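PDB 7CBC: De novo designed switch protein caging a hemagglutinin binder (sCageHA267_1S) from Synthetic construct, which cages a hemagglutinin binder as a designed helical-bundle switch, probably exposing it for target recognition when used as a biosensor. Local coordinates for residues Glu3-Lys7 against Glu88-Ile93; Gln16-Ile20 against Leu210-Asn214; Leu27-Ala31 against Val263-Glu267; Phe122-Ala126 against Leu221-Leu225. All coordinates share one frame. Residue numbers count along the deposited sequence, not the author numbering.

From the N terminus, helix 3-46 opens three contacts in succession, at 3-7, 16-20 and 27-31. Interaction 1 closes first, at 88-93, pairing helix 3-46 with the next helix in sequence; it crosses interactions 2 and 3. Interaction 4 opens later, on helix 99-142, so it stands in series with interaction 1. Helix 195-239 then closes interaction 2 at 210-214 and interaction 4 at 221-225, and these two cross. Interaction 3 closes last, at 263-267 on helix 245-268; it crosses interaction 2 and encloses interaction 4. Interactions 3 and 4 touch through Met30 and Leu27, whereas interaction 1 lies towards one end of the bundle, its centre about 35 Å from that of interaction 3.

Interaction 1 of 4, residues Glu3-Lys7 against Glu88-Ile93; sequences ELARK and EAREAI
Two sequence-adjacent helices of the six-helix bundle meet here as an antiparallel hairpin: 3-7 is in the first turn of helix 3-46 and 88-93 forms the last turn and a half of helix 50-93. Both segments are helical throughout, their axes 10.0 Å apart at closest approach with a signed crossing angle of -164°. The register sets Lys7 opposite Ala89 (CA to CA 6.2 Å) and Leu4 opposite Ile93 (CA to CA 6.7 Å). Lys7 loses the most surface, and it does so with its aliphatic chain. With chi1 t, chi2 near 25°, chi3 p and chi4 t, it folds into the hole formed by Glu88, Ala89, Ala92 and Ile93, a knobs-into-holes fit in which Lys7 CD lies 3.2 Å from Ala89 CA and Lys7 CG 3.9 Å from Ile93 CD1. Its ammonium group forms a salt bridge with Glu10 on its own helix; Lys7 NZ to Glu88 OE1, at 4.6 Å, is beyond salt-bridge range, and Glu88 pairs instead with Lys84. Leu4 and Ile93 add an apolar pair beside the Lys7 knob. The Leu4 side chain, chi1 near -101°, meets Ile93 through Leu4 CG and Ile93 CD1 at 3.4 Å. Helix 99-142 packs alongside, Ala101 meeting Leu4, Lys102 meeting Ile93 and Leu105 meeting Ala89, while helix 195-239 covers Ala5.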
loop_
_atom_site.group_PDB
_atom_site.type_symbol
_atom_site.label_atom_id
_atom_site.label_comp_id
_atom_site.label_asym_id
_atom_site.label_seq_id
_atom_site.Cartn_x
_atom_site.Cartn_y
_atom_site.Cartn_z
ATOM N N GLU A 3 17.786 24.805 -10.014
ATOM C CA GLU A 3 17.170 24.752 -8.692
ATOM C C GLU A 3 15.718 24.286 -8.759
ATOM O O GLU A 3 15.230 23.649 -7.816
ATOM C CB GLU A 3 17.264 26.107 -7.995
ATOM C CG GLU A 3 17.142 25.980 -6.479
ATOM C CD GLU A 3 18.052 24.896 -5.916
ATOM O OE1 GLU A 3 19.255 24.877 -6.269
ATOM O OE2 GLU A 3 17.559 24.057 -5.130
ATOM N N LEU A 4 15.015 24.578 -9.857
ATOM C CA LEU A 4 13.629 24.147 -9.977
ATOM C C LEU A 4 13.539 22.653 -10.263
ATOM O O LEU A 4 12.608 21.983 -9.806
ATOM C CB LEU A 4 12.920 24.945 -11.061
ATOM C CG LEU A 4 12.033 26.088 -10.567
ATOM C CD1 LEU A 4 12.734 26.925 -9.509
ATOM C CD2 LEU A 4 11.566 26.951 -11.718
ATOM N N ALA A 5 14.494 22.113 -11.018
ATOM C CA ALA A 5 14.521 20.672 -11.223
ATOM C C ALA A 5 14.820 19.941 -9.922
ATOM O O ALA A 5 14.244 18.880 -9.654
ATOM C CB ALA A 5 15.548 20.309 -12.292
ATOM N N ARG A 6 15.727 20.485 -9.104
ATOM C CA ARG A 6 16.045 19.840 -7.835
ATOM C C ARG A 6 14.862 19.877 -6.892
ATOM O O ARG A 6 14.692 18.979 -6.063
ATOM C CB ARG A 6 17.236 20.517 -7.171
ATOM C CG ARG A 6 18.511 20.358 -7.923
ATOM C CD ARG A 6 19.676 20.978 -7.164
ATOM N NE ARG A 6 20.572 19.917 -6.743
ATOM C CZ ARG A 6 21.585 19.479 -7.486
ATOM N NH1 ARG A 6 21.822 20.019 -8.679
ATOM N NH2 ARG A 6 22.356 18.493 -7.048
ATOM N N LYS A 7 14.050 20.918 -6.993
ATOM C CA LYS A 7 12.892 21.032 -6.128
ATOM C C LYS A 7 11.831 20.012 -6.522
ATOM O O LYS A 7 11.236 19.370 -5.654
ATOM C CB LYS A 7 12.409 22.490 -6.167
ATOM C CG LYS A 7 11.013 22.859 -5.676
ATOM C CD LYS A 7 10.363 21.923 -4.655
ATOM C CE LYS A 7 11.091 21.668 -3.351
ATOM N NZ LYS A 7 10.387 20.557 -2.654
ATOM N N GLU A 88 5.351 23.438 -0.337
ATOM C CA GLU A 88 6.728 23.913 -0.379
ATOM C C GLU A 88 7.256 23.882 -1.804
ATOM O O GLU A 88 7.930 24.815 -2.252
ATOM C CB GLU A 88 7.604 23.067 0.541
ATOM C CG GLU A 88 9.094 23.207 0.275
ATOM C CD GLU A 88 9.948 22.533 1.339
ATOM O OE1 GLU A 88 11.181 22.722 1.304
ATOM O OE2 GLU A 88 9.371 21.823 2.197
ATOM N N ALA A 89 6.944 22.815 -2.538
ATOM C CA ALA A 89 7.334 22.736 -3.939
ATOM C C ALA A 89 6.700 23.853 -4.752
ATOM O O ALA A 89 7.377 24.538 -5.526
ATOM C CB ALA A 89 6.952 21.369 -4.509
ATOM N N ARG A 90 5.394 24.051 -4.582
ATOM C CA ARG A 90 4.676 25.057 -5.351
ATOM C C ARG A 90 5.139 26.466 -4.997
ATOM O O ARG A 90 5.144 27.351 -5.861
ATOM C CB ARG A 90 3.172 24.883 -5.118
ATOM C CG ARG A 90 2.279 25.744 -5.988
ATOM C CD ARG A 90 0.929 25.084 -6.272
ATOM N NE ARG A 90 0.460 24.271 -5.153
ATOM C CZ ARG A 90 0.310 22.948 -5.192
ATOM N NH1 ARG A 90 0.580 22.270 -6.302
ATOM N NH2 ARG A 90 -0.117 22.300 -4.120
ATOM N N GLU A 91 5.558 26.683 -3.745
ATOM C CA GLU A 91 6.043 27.997 -3.329
ATOM C C GLU A 91 7.251 28.426 -4.153
ATOM O O GLU A 91 7.430 29.617 -4.439
ATOM C CB GLU A 91 6.394 27.981 -1.838
ATOM C CG GLU A 91 6.722 29.356 -1.239
ATOM C CD GLU A 91 8.212 29.736 -1.295
ATOM O OE1 GLU A 91 8.996 29.106 -2.043
ATOM O OE2 GLU A 91 8.601 30.684 -0.576
ATOM N N ALA A 92 8.114 27.476 -4.511
ATOM C CA ALA A 92 9.237 27.814 -5.374
ATOM C C ALA A 92 8.837 27.833 -6.845
ATOM O O ALA A 92 9.344 28.666 -7.606
ATOM C CB ALA A 92 10.390 26.835 -5.147
ATOM N N ILE A 93 7.912 26.958 -7.256
ATOM C CA ILE A 93 7.586 26.813 -8.676
ATOM C C ILE A 93 6.603 27.891 -9.125
ATOM O O ILE A 93 6.827 28.571 -10.136
ATOM C CB ILE A 93 7.034 25.402 -8.970
ATOM C CG1 ILE A 93 8.132 24.333 -8.987
ATOM C CG2 ILE A 93 6.256 25.375 -10.283
ATOM C CD1 ILE A 93 9.511 24.826 -8.663
#

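Interaction 2 of 4, residues Gln16-Ile20 against Leu210-Asn214; sequences QRLNI and LQRLN
Parallel helices of the six-helix bundle, 3-46 and 195-239, share a buried polar layer at this level. Both segments are helical, their axes 10.1 Å apart and inclined by only 12°, and Gln16 faces Asn214 (CA to CA 6.5 Å). Leu210 comes first: its m,t side chain reaches Gln16, with Leu210 CD2 3.3 Å from Gln16 OE1. Gln16, extended with chi1 and chi2 both t, brings NE2 to 2.8 Å from Leu210 O, but the angle is too poor for a hydrogen bond. One residue on, Gln211 points its CB away from helix 3-46, yet its side-chain amide accepts a hydrogen bond from Asn214 and donates to Asn115 and Ser178. Leu213 (t,t) resumes the apolar packing, Leu213 CD2 lying 4.2 Å from Ile20 CG1. Asn214, chi1 m, completes a chain of amides of the kind built into designed bundles to specify helix pairing. Asn19, itself bonded to Gln112, donates from ND2 to Asn214 OD1 (3.2 Å), and Asn214 ND2 donates to Gln211 OE1 (3.0 Å).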
loop_
_atom_site.group_PDB
_atom_site.type_symbol
_atom_site.label_atom_id
_atom_site.label_comp_id
_atom_site.label_asym_id
_atom_site.label_seq_id
_atom_site.Cartn_x
_atom_site.Cartn_y
_atom_site.Cartn_z
ATOM N N GLN A 16 7.325 9.921 -2.284
ATOM C CA GLN A 16 7.480 8.474 -2.295
ATOM C C GLN A 16 7.716 7.939 -0.887
ATOM O O GLN A 16 7.120 6.928 -0.499
ATOM C CB GLN A 16 8.605 8.053 -3.234
ATOM C CG GLN A 16 8.837 6.553 -3.210
ATOM C CD GLN A 16 9.594 6.037 -4.415
ATOM O OE1 GLN A 16 10.822 5.938 -4.394
ATOM N NE2 GLN A 16 8.862 5.681 -5.470
ATOM N N ARG A 17 8.556 8.611 -0.097
ATOM C CA ARG A 17 8.753 8.192 1.290
ATOM C C ARG A 17 7.424 8.144 2.030
ATOM O O ARG A 17 7.109 7.166 2.725
ATOM C CB ARG A 17 9.724 9.145 1.991
ATOM C CG ARG A 17 10.077 8.762 3.439
ATOM C CD ARG A 17 10.427 7.280 3.584
ATOM N NE ARG A 17 11.630 6.879 2.855
ATOM C CZ ARG A 17 12.074 5.627 2.788
ATOM N NH1 ARG A 17 11.413 4.663 3.419
ATOM N NH2 ARG A 17 13.169 5.336 2.095
ATOM N N LEU A 18 6.630 9.201 1.882
ATOM C CA LEU A 18 5.315 9.254 2.495
ATOM C C LEU A 18 4.488 8.026 2.140
ATOM O O LEU A 18 3.865 7.407 3.011
ATOM C CB LEU A 18 4.608 10.523 2.037
ATOM C CG LEU A 18 3.196 10.686 2.586
ATOM C CD1 LEU A 18 3.076 12.129 3.024
ATOM C CD2 LEU A 18 2.136 10.349 1.539
ATOM N N ASN A 19 4.468 7.668 0.852
ATOM C CA ASN A 19 3.699 6.522 0.391
ATOM C C ASN A 19 4.240 5.229 0.965
ATOM O O ASN A 19 3.462 4.368 1.393
ATOM C CB ASN A 19 3.702 6.482 -1.131
ATOM C CG ASN A 19 2.958 7.646 -1.730
ATOM O OD1 ASN A 19 1.972 8.129 -1.151
ATOM N ND2 ASN A 19 3.405 8.105 -2.899
ATOM N N ILE A 20 5.566 5.092 1.022
ATOM C CA ILE A 20 6.170 3.927 1.668
ATOM C C ILE A 20 5.691 3.806 3.110
ATOM O O ILE A 20 5.292 2.723 3.568
ATOM C CB ILE A 20 7.702 4.010 1.600
ATOM C CG1 ILE A 20 8.174 3.852 0.155
ATOM C CG2 ILE A 20 8.320 2.945 2.519
ATOM C CD1 ILE A 20 9.606 4.188 -0.028
ATOM N N LEU A 210 9.576 6.509 -10.238
ATOM C CA LEU A 210 9.124 6.573 -8.849
ATOM C C LEU A 210 7.660 6.170 -8.720
ATOM O O LEU A 210 7.291 5.433 -7.794
ATOM C CB LEU A 210 9.341 7.977 -8.300
ATOM C CG LEU A 210 10.804 8.398 -8.269
ATOM C CD1 LEU A 210 10.916 9.892 -8.127
ATOM C CD2 LEU A 210 11.519 7.694 -7.126
ATOM N N GLN A 211 6.811 6.622 -9.649
ATOM C CA GLN A 211 5.409 6.228 -9.608
ATOM C C GLN A 211 5.244 4.722 -9.748
ATOM O O GLN A 211 4.277 4.142 -9.222
ATOM C CB GLN A 211 4.638 6.967 -10.695
ATOM C CG GLN A 211 3.149 6.705 -10.725
ATOM C CD GLN A 211 2.446 6.858 -9.365
ATOM O OE1 GLN A 211 3.022 7.333 -8.372
ATOM N NE2 GLN A 211 1.170 6.497 -9.339
ATOM N N ARG A 212 6.177 4.073 -10.442
ATOM C CA ARG A 212 6.152 2.617 -10.563
ATOM C C ARG A 212 6.269 1.953 -9.197
ATOM O O ARG A 212 5.591 0.955 -8.921
ATOM C CB ARG A 212 7.290 2.166 -11.490
ATOM C CG ARG A 212 7.046 0.919 -12.329
ATOM C CD ARG A 212 8.269 0.628 -13.235
ATOM N NE ARG A 212 8.392 1.591 -14.333
ATOM C CZ ARG A 212 9.469 2.329 -14.594
ATOM N NH1 ARG A 212 10.566 2.220 -13.845
ATOM N NH2 ARG A 212 9.452 3.172 -15.620
ATOM N N LEU A 213 7.122 2.496 -8.325
ATOM C CA LEU A 213 7.275 1.935 -6.986
ATOM C C LEU A 213 6.071 2.260 -6.112
ATOM O O LEU A 213 5.630 1.416 -5.331
ATOM C CB LEU A 213 8.569 2.436 -6.333
ATOM C CG LEU A 213 9.026 1.788 -5.006
ATOM C CD1 LEU A 213 10.524 1.911 -4.822
ATOM C CD2 LEU A 213 8.332 2.401 -3.791
ATOM N N ASN A 214 5.544 3.484 -6.209
ATOM C CA ASN A 214 4.313 3.818 -5.495
ATOM C C ASN A 214 3.194 2.842 -5.846
ATOM O O ASN A 214 2.417 2.437 -4.977
ATOM C CB ASN A 214 3.867 5.245 -5.832
ATOM C CG ASN A 214 4.857 6.319 -5.373
ATOM O OD1 ASN A 214 5.477 6.196 -4.320
ATOM N ND2 ASN A 214 5.000 7.392 -6.177
#

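Interaction 3 of 4, residues Leu27-Ala31 against Val263-Glu267; sequences LEAMA and VEDAE
The last long helix of the six-helix bundle, 245-268, docks antiparallel on helix 3-46 through a small apolar interface. The axes of the two helical segments approach to 11.0 Å at 173°, with Ala31 opposite Val263 (CA to CA 6.9 Å), and no hydrogen bond joins them. Leu27, in the t,p rotamer, is the main side chain. It lies over a turn of the partner helix, with Leu27 CD1 3.8 Å from Ala266 CB and Leu27 CG 4.4 Å from Val263 CG1. Val263, chi1 t, also sends CG1 to Ala31 CB at 4.3 Å. Met30, a selenomethionine, runs out with chi1 and chi2 t and turns at chi3 p, so that its CE sits 4.2 Å from Val263 CG2 while the same side chain packs against Ala224, Leu225 and Leu228 of helix 195-239. Helix 245-268 leads into the small C-terminal helices, consistent with the latch of a caged switch. At the solvent-facing edge, Leu27 CD2 rests 3.6 Å from Glu267 CG, a methylene of that side chain.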
loop_
_atom_site.group_PDB
_atom_site.type_symbol
_atom_site.label_atom_id
_atom_site.label_comp_id
_atom_site.label_asym_id
_atom_site.label_seq_id
_atom_site.Cartn_x
_atom_site.Cartn_y
_atom_site.Cartn_z
ATOM N N LEU A 27 -0.189 -2.157 5.854
ATOM C CA LEU A 27 0.227 -3.533 6.088
ATOM C C LEU A 27 0.100 -3.905 7.562
ATOM O O LEU A 27 -0.416 -4.976 7.899
ATOM C CB LEU A 27 1.663 -3.724 5.613
ATOM C CG LEU A 27 2.136 -5.165 5.724
ATOM C CD1 LEU A 27 1.399 -5.994 4.690
ATOM C CD2 LEU A 27 3.635 -5.247 5.522
ATOM N N GLU A 28 0.586 -3.038 8.455
ATOM C CA GLU A 28 0.468 -3.286 9.886
ATOM C C GLU A 28 -0.992 -3.499 10.280
ATOM O O GLU A 28 -1.329 -4.490 10.931
ATOM C CB GLU A 28 1.073 -2.125 10.672
ATOM C CG GLU A 28 1.338 -2.421 12.151
ATOM C CD GLU A 28 0.110 -2.212 13.054
ATOM O OE1 GLU A 28 -0.814 -1.458 12.664
ATOM O OE2 GLU A 28 0.073 -2.812 14.157
ATOM N N ALA A 29 -1.868 -2.573 9.881
ATOM C CA ALA A 29 -3.279 -2.673 10.219
ATOM C C ALA A 29 -3.896 -3.946 9.672
ATOM O O ALA A 29 -4.784 -4.525 10.305
ATOM C CB ALA A 29 -4.030 -1.459 9.684
HETATM N N MSE A 30 -3.453 -4.386 8.498
HETATM C CA MSE A 30 -3.939 -5.622 7.906
HETATM C C MSE A 30 -3.416 -6.810 8.707
HETATM O O MSE A 30 -4.109 -7.815 8.872
HETATM C CB MSE A 30 -3.516 -5.719 6.426
HETATM C CG MSE A 30 -4.010 -6.990 5.720
HETATM SE SE MSE A 30 -3.055 -7.337 4.043
HETATM C CE MSE A 30 -1.416 -8.097 4.783
ATOM N N ALA A 31 -2.192 -6.683 9.232
ATOM C CA ALA A 31 -1.682 -7.714 10.130
ATOM C C ALA A 31 -2.511 -7.784 11.407
ATOM O O ALA A 31 -2.844 -8.881 11.879
ATOM C CB ALA A 31 -0.214 -7.463 10.459
ATOM N N VAL A 263 2.496 -11.938 5.430
ATOM C CA VAL A 263 2.835 -10.583 5.852
ATOM C C VAL A 263 4.332 -10.334 5.686
ATOM O O VAL A 263 4.761 -9.271 5.204
ATOM C CB VAL A 263 2.371 -10.355 7.302
ATOM C CG1 VAL A 263 2.845 -9.016 7.822
ATOM C CG2 VAL A 263 0.856 -10.454 7.395
ATOM N N GLU A 264 5.150 -11.321 6.065
ATOM C CA GLU A 264 6.595 -11.200 5.909
ATOM C C GLU A 264 6.986 -11.034 4.446
ATOM O O GLU A 264 7.877 -10.238 4.125
ATOM C CB GLU A 264 7.294 -12.421 6.501
ATOM C CG GLU A 264 7.511 -12.389 7.999
ATOM C CD GLU A 264 8.061 -13.715 8.504
ATOM O OE1 GLU A 264 7.801 -14.076 9.673
ATOM O OE2 GLU A 264 8.739 -14.408 7.711
ATOM N N ASP A 265 6.347 -11.795 3.544
ATOM C CA ASP A 265 6.623 -11.626 2.120
ATOM C C ASP A 265 6.390 -10.187 1.670
ATOM O O ASP A 265 7.120 -9.683 0.805
ATOM C CB ASP A 265 5.766 -12.576 1.297
ATOM C CG ASP A 265 6.252 -14.016 1.361
ATOM O OD1 ASP A 265 7.181 -14.328 2.149
ATOM O OD2 ASP A 265 5.700 -14.834 0.596
ATOM N N ALA A 266 5.410 -9.504 2.265
ATOM C CA ALA A 266 5.135 -8.124 1.895
ATOM C C ALA A 266 6.103 -7.145 2.567
ATOM O O ALA A 266 6.508 -6.158 1.944
ATOM C CB ALA A 266 3.689 -7.772 2.232
ATOM N N GLU A 267 6.483 -7.407 3.827
ATOM C CA GLU A 267 7.434 -6.552 4.536
ATOM C C GLU A 267 8.764 -6.476 3.798
ATOM O O GLU A 267 9.422 -5.431 3.785
ATOM C CB GLU A 267 7.657 -7.076 5.964
ATOM C CG GLU A 267 6.663 -6.571 7.023
ATOM C CD GLU A 267 6.639 -7.436 8.289
ATOM O OE1 GLU A 267 6.020 -7.017 9.301
ATOM O OE2 GLU A 267 7.229 -8.542 8.268
#

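Interaction 4 of 4, residues Phe122-Ala126 against Leu221-Leu225; sequences FLEAA and LLRAL
Phe122 lays its ring face over CB of Leu221, the central contact between two parallel helices in the core of the six-helix bundle. The segments, on helices 99-142 and 195-239, are both helical, with axes 11.0 Å apart and only 9° from parallel. Phe122 lies level with Leu222 (CA to CA 7.1 Å), and one turn later Ala126 is level with Leu225 (CA to CA 7.3 Å). Rotamer t (chi2 82°) carries the Phe122 ring across the gap, where Leu221 CB makes a CH-pi contact 4.0 Å from the ring centroid and 20° off its normal; separately, Phe122 CE1 stands 3.4 Å from Leu221 O. Leu225, in the t,p rotamer, reaches back from the other helix. Leu225 CD2 packs against both the ring and the alanines of the next turn, 4.3 Å from Ala125 CB and 4.3 Å from Ala126 CB. All the touching residues are buried, the side-chain packing is apolar, and no hydrogen bond joins the segments. Helix 3-46 flanks it where Leu221 meets Ala23 and Leu27, and helix 146-190 where Ala167 meets Ala125 and Leu222. Of the contacts of Leu225 with 122-126 the closest is to the ring, Leu225 CD2 to Phe122 CE1 at 3.6 Å.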
loop_
_atom_site.group_PDB
_atom_site.type_symbol
_atom_site.label_atom_id
_atom_site.label_comp_id
_atom_site.label_asym_id
_atom_site.label_seq_id
_atom_site.Cartn_x
_atom_site.Cartn_y
_atom_site.Cartn_z
ATOM N N PHE A 122 -7.911 0.519 -1.267
ATOM C CA PHE A 122 -7.417 -0.722 -0.678
ATOM C C PHE A 122 -7.956 -0.918 0.734
ATOM O O PHE A 122 -8.353 -2.033 1.112
ATOM C CB PHE A 122 -5.891 -0.753 -0.657
ATOM C CG PHE A 122 -5.333 -1.846 0.211
ATOM C CD1 PHE A 122 -5.235 -3.144 -0.267
ATOM C CD2 PHE A 122 -4.927 -1.577 1.515
ATOM C CE1 PHE A 122 -4.745 -4.169 0.544
ATOM C CE2 PHE A 122 -4.438 -2.592 2.332
ATOM C CZ PHE A 122 -4.347 -3.889 1.847
ATOM N N LEU A 123 -7.962 0.145 1.537
ATOM C CA LEU A 123 -8.403 0.007 2.915
ATOM C C LEU A 123 -9.877 -0.367 2.977
ATOM O O LEU A 123 -10.298 -1.140 3.846
ATOM C CB LEU A 123 -8.127 1.300 3.680
ATOM C CG LEU A 123 -8.595 1.325 5.135
ATOM C CD1 LEU A 123 -8.097 0.108 5.897
ATOM C CD2 LEU A 123 -8.160 2.609 5.835
ATOM N N GLU A 124 -10.674 0.147 2.038
ATOM C CA GLU A 124 -12.092 -0.165 2.042
ATOM C C GLU A 124 -12.322 -1.646 1.756
ATOM O O GLU A 124 -13.131 -2.300 2.436
ATOM C CB GLU A 124 -12.817 0.759 1.055
ATOM C CG GLU A 124 -12.866 2.220 1.563
ATOM C CD GLU A 124 -13.299 3.261 0.511
ATOM O OE1 GLU A 124 -13.524 4.442 0.890
ATOM O OE2 GLU A 124 -13.404 2.910 -0.688
ATOM N N ALA A 125 -11.563 -2.214 0.816
ATOM C CA ALA A 125 -11.639 -3.654 0.580
ATOM C C ALA A 125 -11.208 -4.441 1.807
ATOM O O ALA A 125 -11.759 -5.508 2.089
ATOM C CB ALA A 125 -10.785 -4.054 -0.622
ATOM N N ALA A 126 -10.222 -3.946 2.553
ATOM C CA ALA A 126 -9.827 -4.668 3.764
ATOM C C ALA A 126 -10.914 -4.605 4.831
ATOM O O ALA A 126 -11.149 -5.591 5.550
ATOM C CB ALA A 126 -8.504 -4.114 4.301
ATOM N N LEU A 221 0.420 -4.853 -1.340
ATOM C CA LEU A 221 -0.603 -4.910 -0.308
ATOM C C LEU A 221 -1.791 -5.747 -0.761
ATOM O O LEU A 221 -2.333 -6.537 0.015
ATOM C CB LEU A 221 -1.049 -3.498 0.047
ATOM C CG LEU A 221 -0.052 -2.651 0.840
ATOM C CD1 LEU A 221 -0.496 -1.225 0.807
ATOM C CD2 LEU A 221 0.020 -3.141 2.279
ATOM N N LEU A 222 -2.218 -5.584 -2.015
ATOM C CA LEU A 222 -3.396 -6.309 -2.478
ATOM C C LEU A 222 -3.114 -7.800 -2.610
ATOM O O LEU A 222 -3.978 -8.630 -2.297
ATOM C CB LEU A 222 -3.889 -5.746 -3.808
ATOM C CG LEU A 222 -5.122 -6.512 -4.294
ATOM C CD1 LEU A 222 -6.180 -6.509 -3.220
ATOM C CD2 LEU A 222 -5.683 -5.926 -5.554
ATOM N N ARG A 223 -1.919 -8.168 -3.077
ATOM C CA ARG A 223 -1.588 -9.589 -3.153
ATOM C C ARG A 223 -1.591 -10.228 -1.776
ATOM O O ARG A 223 -2.072 -11.351 -1.608
ATOM C CB ARG A 223 -0.239 -9.786 -3.835
ATOM C CG ARG A 223 -0.308 -9.546 -5.331
ATOM C CD ARG A 223 0.927 -10.063 -6.049
ATOM N NE ARG A 223 2.109 -9.299 -5.685
ATOM C CZ ARG A 223 2.598 -8.293 -6.404
ATOM N NH1 ARG A 223 2.005 -7.927 -7.533
ATOM N NH2 ARG A 223 3.678 -7.650 -5.985
ATOM N N ALA A 224 -1.053 -9.531 -0.775
ATOM C CA ALA A 224 -1.081 -10.059 0.582
ATOM C C ALA A 224 -2.506 -10.170 1.100
ATOM O O ALA A 224 -2.854 -11.149 1.776
ATOM C CB ALA A 224 -0.249 -9.174 1.504
ATOM N N LEU A 225 -3.345 -9.171 0.811
ATOM C CA LEU A 225 -4.734 -9.234 1.255
ATOM C C LEU A 225 -5.451 -10.434 0.645
ATOM O O LEU A 225 -6.151 -11.175 1.352
ATOM C CB LEU A 225 -5.457 -7.934 0.900
ATOM C CG LEU A 225 -6.931 -7.792 1.296
ATOM C CD1 LEU A 225 -7.108 -7.980 2.809
ATOM C CD2 LEU A 225 -7.553 -6.453 0.816
#